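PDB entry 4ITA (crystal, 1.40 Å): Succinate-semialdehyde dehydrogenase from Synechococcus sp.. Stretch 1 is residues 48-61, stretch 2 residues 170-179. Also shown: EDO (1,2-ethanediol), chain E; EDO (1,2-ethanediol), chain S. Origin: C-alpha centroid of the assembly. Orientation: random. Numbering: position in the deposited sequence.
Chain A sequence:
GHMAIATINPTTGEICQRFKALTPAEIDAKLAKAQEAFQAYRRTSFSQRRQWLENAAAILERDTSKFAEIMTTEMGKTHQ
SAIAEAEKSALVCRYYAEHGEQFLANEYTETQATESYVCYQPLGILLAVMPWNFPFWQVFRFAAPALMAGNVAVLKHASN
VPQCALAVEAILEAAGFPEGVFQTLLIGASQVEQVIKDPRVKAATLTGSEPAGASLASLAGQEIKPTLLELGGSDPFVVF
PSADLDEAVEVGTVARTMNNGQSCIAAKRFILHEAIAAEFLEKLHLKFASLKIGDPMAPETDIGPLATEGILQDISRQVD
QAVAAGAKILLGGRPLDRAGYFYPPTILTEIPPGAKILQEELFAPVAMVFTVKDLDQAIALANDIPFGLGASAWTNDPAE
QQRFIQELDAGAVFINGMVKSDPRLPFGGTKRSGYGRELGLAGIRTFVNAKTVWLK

Stretch 1 48-61: QRRQWLENAAAILE
Stretch 2 170-179: AILEAAGFPE

Residues 48-61 form an uninterrupted helix, with phi/psi near -63/-42 and i to i-4 backbone hydrogen bonds of 2.9-3.0 Å between N and O atoms from Trp-52 N to Gln-48 O through Glu-61 N to Ala-57 O. It packs against the end of a second helix, 170-175, and the turn that follows. The helix axes approach to 8.3 Å, with 125° between their N-to-C directions; the register is set by Asn-55 and Ala-175, whose CA atoms lie 4.9 Å apart. The contact buries 568 Å².

Arg-49 (m, t, t; chi4 170°) contributes mainly backbone, its O lying 4.0 Å from Phe-177 CZ. Its side chain leads away, and NH1 donates a 2.8 Å hydrogen bond to O2 of the chain S ethanediol, near the guanidinium plane.

Trp-52 (chi1 -60°, chi2 -36°) points toward the second stretch and covers its turn. Its CB sits over the face of Phe-177, 3.4 Å from the ring centroid and 9° off the normal. The indole edge faces the same ring, with the five-membered ring centroid 5.4 Å from that of Phe-177 and the planes at 61°. Over one indole face lie Phe-177 N, Gly-176 O and Pro-178 CD, the last 4.0 Å from the six-membered ring centroid. Gly-176 (phi/psi 116/-1) closes the helix in a Schellman motif: Phe-177 N bonds to Leu-172 O at 3.1 Å and Gly-176 N to Glu-173 O at 3.1 Å. A CB here would clash with Trp-52 CD1 and with the preceding carbonyl. Phe-177 (phi/psi -64/129, chi1 -75°, chi2 -79°) starts away but brings its ring back, placing CZ 4.0 Å from CG of Leu-53 (chi1 -110°, chi2 t).

Asn-55 (chi1 -77°, chi2 -8°) makes the single hydrogen bond across the stretches: ND2 donates to Ala-175 O at 2.9 Å and 170°, tying the side chain to the last turn. The Ala-175 methyl is a knob among Trp-52, Asn-55, Ala-56 and Ile-59, its CB 3.3 Å from Trp-52 O. Small residues meet here, with Ala-56 CB 3.9 Å from Ala-175 CB; Ala-56 CB also lies 4.0 Å from Leu-172 CD2 (Leu-172 m, t).

Ile-59 (m, t) points toward the helix, its CD1 3.8 Å from Ala-174 CB and its CG2 4.1 Å from Ile-171 CG1. Leu-60 (m, t) starts sideways, but its end comes nearer, bringing CD2 3.8 Å from CD1 of Ile-171 (m, t) and extending the apolar packing.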

# COMPACT_ATOMS: atom_id res chain seq x y z
N GLN A 48 14.95 -18.40 16.03
CA GLN A 48 16.06 -18.46 15.07
C GLN A 48 16.26 -17.12 14.38
O GLN A 48 17.39 -16.62 14.30
CB GLN A 48 15.83 -19.56 14.03
CG GLN A 48 16.07 -20.96 14.54
CD GLN A 48 14.92 -21.92 14.26
OE1 GLN A 48 14.29 -21.88 13.19
NE2 GLN A 48 14.62 -22.78 15.22
N ARG A 49 15.17 -16.51 13.91
CA ARG A 49 15.28 -15.24 13.20
C ARG A 49 15.86 -14.17 14.12
O ARG A 49 16.70 -13.38 13.71
CB ARG A 49 13.92 -14.79 12.68
CG ARG A 49 13.25 -15.79 11.76
CD ARG A 49 11.87 -15.32 11.38
NE ARG A 49 11.09 -16.43 10.84
CZ ARG A 49 9.79 -16.37 10.59
NH1 ARG A 49 9.11 -15.26 10.82
NH2 ARG A 49 9.18 -17.44 10.11
N ARG A 50 15.41 -14.18 15.37
CA ARG A 50 15.88 -13.25 16.38
C ARG A 50 17.36 -13.42 16.66
O ARG A 50 18.10 -12.44 16.79
CB ARG A 50 15.07 -13.45 17.66
CG ARG A 50 15.48 -12.54 18.80
CD ARG A 50 14.60 -12.77 20.03
NE ARG A 50 13.19 -12.53 19.75
CZ ARG A 50 12.26 -13.48 19.70
NH1 ARG A 50 11.00 -13.16 19.42
NH2 ARG A 50 12.58 -14.75 19.93
N GLN A 51 17.80 -14.67 16.77
CA GLN A 51 19.22 -14.95 16.97
C GLN A 51 20.07 -14.38 15.84
O GLN A 51 21.08 -13.71 16.06
CB GLN A 51 19.45 -16.46 17.06
CG GLN A 51 20.92 -16.82 17.13
CD GLN A 51 21.18 -18.29 16.82
OE1 GLN A 51 20.25 -19.09 16.65
NE2 GLN A 51 22.45 -18.65 16.75
N TRP A 52 19.66 -14.64 14.60
CA TRP A 52 20.43 -14.18 13.46
C TRP A 52 20.41 -12.65 13.38
O TRP A 52 21.44 -12.02 13.12
CB TRP A 52 19.93 -14.85 12.18
CG TRP A 52 20.06 -16.36 12.24
CD1 TRP A 52 21.07 -17.07 12.84
CD2 TRP A 52 19.15 -17.33 11.70
NE1 TRP A 52 20.84 -18.42 12.70
CE2 TRP A 52 19.67 -18.61 12.01
CE3 TRP A 52 17.94 -17.25 11.00
CZ2 TRP A 52 19.02 -19.79 11.64
CZ3 TRP A 52 17.30 -18.42 10.63
CH2 TRP A 52 17.84 -19.67 10.95
N LEU A 53 19.26 -12.03 13.68
CA LEU A 53 19.17 -10.57 13.67
C LEU A 53 20.05 -9.95 14.75
O LEU A 53 20.72 -8.94 14.51
CB LEU A 53 17.73 -10.13 13.87
CG LEU A 53 16.99 -9.51 12.70
CD1 LEU A 53 15.70 -8.88 13.19
CD2 LEU A 53 17.87 -8.47 12.00
N GLU A 54 20.06 -10.55 15.93
CA GLU A 54 20.90 -10.05 17.02
C GLU A 54 22.37 -10.27 16.73
O GLU A 54 23.21 -9.44 17.09
CB GLU A 54 20.47 -10.64 18.37
CG GLU A 54 19.12 -10.09 18.80
CD GLU A 54 18.61 -10.62 20.13
OE1 GLU A 54 19.06 -11.71 20.56
OE2 GLU A 54 17.75 -9.95 20.74
N ASN A 55 22.70 -11.36 16.05
CA ASN A 55 24.06 -11.58 15.60
C ASN A 55 24.51 -10.49 14.63
O ASN A 55 25.64 -10.01 14.70
CB ASN A 55 24.23 -12.95 14.94
CG ASN A 55 24.31 -14.08 15.93
OD1 ASN A 55 24.39 -13.88 17.14
ND2 ASN A 55 24.29 -15.30 15.41
N ALA A 56 23.62 -10.12 13.71
CA ALA A 56 23.90 -9.04 12.76
C ALA A 56 24.16 -7.73 13.49
O ALA A 56 25.11 -7.01 13.16
CB ALA A 56 22.76 -8.89 11.76
N ALA A 57 23.33 -7.42 14.48
CA ALA A 57 23.54 -6.24 15.31
C ALA A 57 24.91 -6.26 15.97
O ALA A 57 25.62 -5.26 15.97
CB ALA A 57 22.44 -6.11 16.36
N ALA A 58 25.29 -7.40 16.55
CA ALA A 58 26.58 -7.51 17.22
C ALA A 58 27.76 -7.32 16.26
O ALA A 58 28.78 -6.73 16.62
CB ALA A 58 26.69 -8.83 17.98
N ILE A 59 27.62 -7.82 15.03
CA ILE A 59 28.64 -7.62 14.01
C ILE A 59 28.79 -6.13 13.68
O ILE A 59 29.89 -5.59 13.64
CB ILE A 59 28.33 -8.43 12.74
CG1 ILE A 59 28.50 -9.93 13.02
CG2 ILE A 59 29.24 -8.00 11.60
CD1 ILE A 59 27.87 -10.84 11.97
N LEU A 60 27.66 -5.45 13.47
CA LEU A 60 27.67 -4.01 13.22
C LEU A 60 28.26 -3.22 14.38
O LEU A 60 29.00 -2.26 14.18
CB LEU A 60 26.24 -3.53 12.94
CG LEU A 60 25.68 -3.92 11.57
CD1 LEU A 60 24.17 -3.92 11.61
CD2 LEU A 60 26.19 -2.96 10.50
N GLU A 61 27.94 -3.64 15.61
CA GLU A 61 28.43 -2.97 16.81
C GLU A 61 29.93 -3.16 17.02
O GLU A 61 30.61 -2.26 17.53
CB GLU A 61 27.65 -3.45 18.04
CG GLU A 61 26.21 -2.94 18.08
CD GLU A 61 25.26 -3.84 18.87
OE1 GLU A 61 25.71 -4.87 19.42
OE2 GLU A 61 24.06 -3.52 18.92
N ALA A 170 27.31 -9.84 3.39
CA ALA A 170 28.31 -10.58 4.16
C ALA A 170 28.01 -10.56 5.66
O ALA A 170 28.22 -11.55 6.35
CB ALA A 170 29.70 -10.02 3.88
N ILE A 171 27.51 -9.44 6.17
CA ILE A 171 27.11 -9.35 7.57
C ILE A 171 26.01 -10.35 7.86
O ILE A 171 26.05 -11.08 8.85
CB ILE A 171 26.62 -7.92 7.93
CG1 ILE A 171 27.81 -6.96 7.95
CG2 ILE A 171 25.92 -7.92 9.28
CD1 ILE A 171 27.41 -5.49 7.91
N LEU A 172 25.02 -10.41 6.98
CA LEU A 172 23.88 -11.29 7.19
C LEU A 172 24.25 -12.77 7.06
O LEU A 172 23.72 -13.62 7.80
CB LEU A 172 22.71 -10.89 6.29
CG LEU A 172 22.16 -9.49 6.59
CD1 LEU A 172 21.17 -9.07 5.53
CD2 LEU A 172 21.51 -9.43 7.96
N GLU A 173 25.19 -13.09 6.17
CA GLU A 173 25.73 -14.44 6.09
C GLU A 173 26.46 -14.82 7.37
O GLU A 173 26.26 -15.92 7.91
CB GLU A 173 26.67 -14.57 4.88
CG GLU A 173 27.19 -15.99 4.62
CD GLU A 173 28.21 -16.47 5.64
OE1 GLU A 173 29.13 -15.70 6.02
OE2 GLU A 173 28.07 -17.63 6.10
N ALA A 174 27.35 -13.93 7.83
CA ALA A 174 28.13 -14.20 9.04
C ALA A 174 27.22 -14.32 10.25
O ALA A 174 27.54 -15.06 11.18
CB ALA A 174 29.16 -13.11 9.26
N ALA A 175 26.09 -13.62 10.24
CA ALA A 175 25.14 -13.66 11.34
C ALA A 175 24.43 -15.01 11.44
O ALA A 175 23.94 -15.38 12.51
CB ALA A 175 24.13 -12.55 11.21
N GLY A 176 24.35 -15.73 10.33
CA GLY A 176 23.73 -17.03 10.30
C GLY A 176 22.49 -17.16 9.44
O GLY A 176 21.91 -18.24 9.36
N PHE A 177 22.06 -16.08 8.79
CA PHE A 177 20.88 -16.18 7.93
C PHE A 177 21.16 -17.13 6.78
O PHE A 177 22.17 -16.99 6.10
CB PHE A 177 20.46 -14.81 7.39
CG PHE A 177 19.79 -13.93 8.41
CD1 PHE A 177 18.45 -14.14 8.74
CD2 PHE A 177 20.48 -12.89 9.02
CE1 PHE A 177 17.82 -13.33 9.67
CE2 PHE A 177 19.85 -12.08 9.96
CZ PHE A 177 18.53 -12.30 10.28
N PRO A 178 20.27 -18.12 6.57
CA PRO A 178 20.52 -19.11 5.51
C PRO A 178 20.70 -18.50 4.11
O PRO A 178 20.16 -17.43 3.79
CB PRO A 178 19.27 -19.98 5.54
CG PRO A 178 18.80 -19.90 6.97
CD PRO A 178 19.09 -18.47 7.38
N GLU A 179 21.47 -19.20 3.28
CA GLU A 179 21.73 -18.78 1.92
C GLU A 179 20.42 -18.57 1.16
O GLU A 179 19.52 -19.41 1.21
CB GLU A 179 22.56 -19.85 1.21
CG GLU A 179 22.93 -19.51 -0.21
CD GLU A 179 23.79 -20.57 -0.87
OE1 GLU A 179 24.08 -21.61 -0.25
OE2 GLU A 179 24.19 -20.35 -2.03
C1 EDO E . 23.26 -13.83 3.15
O1 EDO E . 23.87 -14.98 2.56
C2 EDO E . 22.09 -14.24 4.04
O2 EDO E . 21.09 -14.93 3.27
C1 EDO S . 6.48 -17.24 8.84
O1 EDO S . 5.50 -18.13 8.29
C2 EDO S . 6.02 -16.55 10.12
O2 EDO S . 6.40 -15.16 10.13